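Local coordinates for protein DNA primase (Helicobacter pylori, PDB 4EHS) that synthesises short RNA primers for DNA replication and, through the C-terminal domain described here, binds the DnaB helicase, whose unwinding activity it stimulates, at residues S29-F32 with L33-V37; K113-P116 with K117-L120. All blocks are in the same frame, centred on the assembly; numbering follows the deposited sequence.

Contact 1: S29-F32 with L33-V37; sequences SLEF and LEKLV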
loop_
_atom_site.group_PDB
_atom_site.type_symbol
_atom_site.label_atom_id
_atom_site.label_comp_id
_atom_site.label_asym_id
_atom_site.label_seq_id
_atom_site.Cartn_x
_atom_site.Cartn_y
_atom_site.Cartn_z
ATOM N N SER A 29 5.568 23.008 -7.264
ATOM C CA SER A 29 6.131 22.779 -5.947
ATOM C C SER A 29 5.355 21.604 -5.319
ATOM O O SER A 29 4.210 21.277 -5.784
ATOM C CB SER A 29 5.988 24.008 -5.034
ATOM O OG SER A 29 4.597 24.191 -4.583
ATOM N N LEU A 30 5.963 20.941 -4.318
ATOM C CA LEU A 30 5.258 19.840 -3.722
ATOM C C LEU A 30 4.032 20.354 -2.968
ATOM O O LEU A 30 2.974 19.724 -3.005
ATOM C CB LEU A 30 6.180 19.029 -2.794
ATOM C CG LEU A 30 5.588 17.776 -2.174
ATOM C CD1 LEU A 30 5.348 16.784 -3.280
ATOM C CD2 LEU A 30 6.567 17.322 -1.043
ATOM N N GLU A 31 4.113 21.554 -2.381
ATOM C CA GLU A 31 3.026 22.034 -1.555
ATOM C C GLU A 31 1.854 22.323 -2.509
ATOM O O GLU A 31 0.701 21.935 -2.212
ATOM C CB GLU A 31 3.436 23.278 -0.710
ATOM C CG GLU A 31 2.211 23.953 -0.128
ATOM C CD GLU A 31 2.529 24.920 1.012
ATOM O OE1 GLU A 31 3.689 25.002 1.441
ATOM O OE2 GLU A 31 1.599 25.568 1.496
ATOM N N PHE A 32 2.149 22.900 -3.680
ATOM C CA PHE A 32 1.109 23.153 -4.665
ATOM C C PHE A 32 0.495 21.814 -5.138
ATOM O O PHE A 32 -0.702 21.658 -5.285
ATOM C CB PHE A 32 1.669 23.891 -5.897
ATOM C CG PHE A 32 0.566 24.268 -6.933
ATOM C CD1 PHE A 32 -0.192 25.438 -6.791
ATOM C CD2 PHE A 32 0.297 23.409 -7.994
ATOM C CE1 PHE A 32 -1.179 25.733 -7.748
ATOM C CE2 PHE A 32 -0.686 23.697 -8.957
ATOM C CZ PHE A 32 -1.426 24.859 -8.799
ATOM N N LEU A 33 1.339 20.863 -5.426
ATOM C CA LEU A 33 0.815 19.563 -5.888
ATOM C C LEU A 33 -0.043 18.876 -4.814
ATOM O O LEU A 33 -1.082 18.275 -5.164
ATOM C CB LEU A 33 1.979 18.613 -6.219
ATOM C CG LEU A 33 1.621 17.259 -6.791
ATOM C CD1 LEU A 33 0.781 17.425 -8.073
ATOM C CD2 LEU A 33 2.914 16.480 -7.116
ATOM N N GLU A 34 0.343 18.937 -3.549
ATOM C CA GLU A 34 -0.485 18.311 -2.488
ATOM C C GLU A 34 -1.855 19.001 -2.387
ATOM O O GLU A 34 -2.922 18.352 -2.230
ATOM C CB GLU A 34 0.227 18.424 -1.143
ATOM C CG GLU A 34 1.474 17.505 -1.113
ATOM C CD GLU A 34 2.092 17.386 0.259
ATOM O OE1 GLU A 34 1.478 17.848 1.237
ATOM O OE2 GLU A 34 3.200 16.750 0.304
ATOM N N LYS A 35 -1.812 20.332 -2.498
ATOM C CA LYS A 35 -3.087 21.098 -2.496
ATOM C C LYS A 35 -3.991 20.701 -3.628
ATOM O O LYS A 35 -5.234 20.590 -3.446
ATOM C CB LYS A 35 -2.794 22.640 -2.586
ATOM C CG LYS A 35 -2.351 23.165 -1.235
ATOM C CD LYS A 35 -2.319 24.729 -1.305
ATOM C CE LYS A 35 -1.009 25.207 -1.794
ATOM N NZ LYS A 35 -0.790 26.694 -1.486
ATOM N N LEU A 36 -3.393 20.538 -4.791
ATOM C CA LEU A 36 -4.118 20.240 -6.027
ATOM C C LEU A 36 -4.794 18.902 -5.901
ATOM O O LEU A 36 -5.978 18.798 -6.187
ATOM C CB LEU A 36 -3.237 20.390 -7.260
ATOM C CG LEU A 36 -3.876 20.174 -8.623
ATOM C CD1 LEU A 36 -4.923 21.250 -8.868
ATOM C CD2 LEU A 36 -2.777 20.234 -9.688
ATOM N N VAL A 37 -4.026 17.932 -5.412
ATOM C CA VAL A 37 -4.515 16.554 -5.302
ATOM C C VAL A 37 -5.709 16.574 -4.320
ATOM O O VAL A 37 -6.774 16.014 -4.635
ATOM C CB VAL A 37 -3.364 15.588 -4.897
ATOM C CG1 VAL A 37 -3.974 14.274 -4.436
ATOM C CG2 VAL A 37 -2.459 15.277 -6.103
HETATM O O HOH W 1 -0.804 26.768 1.180
#
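Lys-35 reaches back one helical turn to Glu-31, and its chain can be followed atom by atom. CB rests near the carbonyl oxygens of both Glu-31 and Phe-32. CG stands beside the backbone N (chi1 -78°), which brings it to 3.4 Å from Glu-31 O. A bend at chi3 (-88°) then folds the chain back toward the N-terminus of the helix, and CE comes to lie 3.8 Å from CG of Glu-31. At the tip, NZ forms a long salt bridge with Glu-31 OE2 (4.0 Å). One water closes the gap, donating to OE2 and accepting from NZ at 2.7 Å each, so the water carries the closer link and the ion pair itself stays long. Leu-30 meets Glu-34 differently: its CG lies 3.6 Å from OE2, an apolar branch against a carboxylate whose oxygens are turned to the backbone N-H groups of Leu-61 and His-62. This anchors the buried acid to the loop before helix 64-71. Further round, the Phe-32 ring touches CD2 of Leu-36 through CE2, while Leu-33 packs on Leu-102 of helix 96-117. Beneath the side chains, the N-H groups of Leu-33 to Leu-36 each donate to the carbonyl four residues earlier. Ser-29 OG accepts from Phe-32 N at 2.9 Å (159°), the serine N-cap that begins helix 30-43 of the helicase-binding domain.

Contact 2: K113-P116 with K117-L120; sequences KEIP and KSSL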
loop_
_atom_site.group_PDB
_atom_site.type_symbol
_atom_site.label_atom_id
_atom_site.label_comp_id
_atom_site.label_asym_id
_atom_site.label_seq_id
_atom_site.Cartn_x
_atom_site.Cartn_y
_atom_site.Cartn_z
ATOM N N LYS A 113 16.594 8.698 -2.774
ATOM C CA LYS A 113 17.620 9.429 -1.961
ATOM C C LYS A 113 17.723 9.031 -0.496
ATOM O O LYS A 113 18.832 8.991 0.078
ATOM C CB LYS A 113 17.357 10.940 -1.965
ATOM C CG LYS A 113 17.539 11.637 -3.295
ATOM C CD LYS A 113 17.511 13.146 -3.040
ATOM C CE LYS A 113 18.748 13.620 -2.271
ATOM N NZ LYS A 113 18.511 14.946 -1.635
ATOM N N GLU A 114 16.580 8.789 0.126
ATOM C CA GLU A 114 16.519 8.604 1.553
ATOM C C GLU A 114 16.929 7.203 2.035
ATOM O O GLU A 114 17.527 7.058 3.100
ATOM C CB GLU A 114 15.108 8.892 2.038
ATOM C CG GLU A 114 14.711 10.357 1.855
ATOM C CD GLU A 114 13.311 10.688 2.385
ATOM O OE1 GLU A 114 12.815 9.981 3.311
ATOM O OE2 GLU A 114 12.695 11.666 1.879
ATOM N N ILE A 115 16.559 6.179 1.275
ATOM C CA ILE A 115 16.832 4.806 1.664
ATOM C C ILE A 115 18.346 4.577 1.921
ATOM O O ILE A 115 18.709 3.956 2.949
ATOM C CB ILE A 115 16.308 3.799 0.639
ATOM C CG1 ILE A 115 14.775 3.757 0.733
ATOM C CG2 ILE A 115 16.856 2.420 0.961
ATOM C CD1 ILE A 115 14.185 3.113 -0.526
ATOM N N PRO A 116 19.200 5.028 1.012
ATOM C CA PRO A 116 20.646 4.713 1.341
ATOM C C PRO A 116 21.155 5.348 2.643
ATOM O O PRO A 116 22.068 4.804 3.273
ATOM C CB PRO A 116 21.425 5.280 0.153
ATOM C CG PRO A 116 20.415 5.386 -0.959
ATOM C CD PRO A 116 19.069 5.634 -0.319
ATOM N N LYS A 117 20.557 6.475 3.027
ATOM C CA LYS A 117 20.838 7.199 4.263
ATOM C C LYS A 117 20.169 6.612 5.481
ATOM O O LYS A 117 20.479 6.984 6.612
ATOM C CB LYS A 117 20.460 8.681 4.137
ATOM C CG LYS A 117 21.351 9.432 3.176
ATOM C CD LYS A 117 20.756 10.768 2.762
ATOM C CE LYS A 117 21.126 11.062 1.300
ATOM N NZ LYS A 117 20.577 12.322 0.704
ATOM N N SER A 118 19.242 5.683 5.285
ATOM C CA SER A 118 18.452 5.170 6.414
ATOM C C SER A 118 19.166 4.129 7.301
ATOM O O SER A 118 20.283 3.685 6.974
ATOM C CB SER A 118 17.159 4.577 5.862
ATOM O OG SER A 118 17.420 3.283 5.314
ATOM N N SER A 119 18.508 3.727 8.404
ATOM C CA SER A 119 19.033 2.716 9.321
ATOM C C SER A 119 18.657 1.298 8.913
ATOM O O SER A 119 19.031 0.359 9.602
ATOM C CB SER A 119 18.463 2.917 10.742
ATOM O OG SER A 119 18.756 4.214 11.227
ATOM N N LEU A 120 17.904 1.144 7.822
ATOM C CA LEU A 120 17.366 -0.178 7.429
ATOM C C LEU A 120 18.447 -1.195 7.221
ATOM O O LEU A 120 19.553 -0.852 6.796
ATOM C CB LEU A 120 16.537 -0.063 6.180
ATOM C CG LEU A 120 15.236 0.701 6.290
ATOM C CD1 LEU A 120 14.774 1.009 4.879
ATOM C CD2 LEU A 120 14.181 -0.139 7.031
#
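The C-terminal end of helix 96-117 is the setting here, where the chain leaves the helix for the short loop that leads into helix 122-140. Ser-118 ties this exit to Ile-115 through two bonds to a single carbonyl oxygen. Its OG donates to Ile-115 O at 2.8 Å, in the carbonyl plane and on a lone pair, whereas its backbone N donates to the same oxygen at 3.0 Å from well above that plane. With chi1 at 78°, OG sits between the backbone N and the carbonyl carbon, from where it can reach back to Ile-115 while also accepting a weak bond from Leu-120 N (3.3 Å). One residue earlier, Lys-117 N makes a weak, strongly bent bond to Glu-114 O (122°). Pro-116 has no N-H to give to the turn before it, and the helix kinks there. The long chain of Lys-117 runs back alongside that of Lys-113, both pointing the same way. Its CE passes 3.3 Å from Lys-113 O, and the two NZ atoms end 4.1 Å apart. Inward, Ile-115 packs on Cys-128 and Leu-129 of helix 122-140. Two like charges this close on an exposed surface would probably disfavour each other, though the nearby carbonyl of Lys-113, at the negative end of the helix dipole, may partly offset this.

Contacts 1 and 2 treat opposite ends of two different helices. Residues 29-37 start helix 30-43 and are partly buried; residues 113-120 finish helix 96-117 at the surface. The centre of contact 1 lies about 9 Å from the centre of the chain, that of contact 2 about 20 Å. Helix 96-117 connects them: contact 1 packs along it, from Glu-99 and Leu-102 to Arg-110, and contact 2 holds its last turn and the start of the loop after it, yet their nearest atoms remain about 9 Å apart. Chemistry follows place. Contact 1 adds an opposite-charge pair and a buried acid to regular backbone bonding; in contact 2 bonds reach back three residues, one weakly, and two lysines run side by side. A serine hydroxyl accepts at the first helix start and donates at the second helix end.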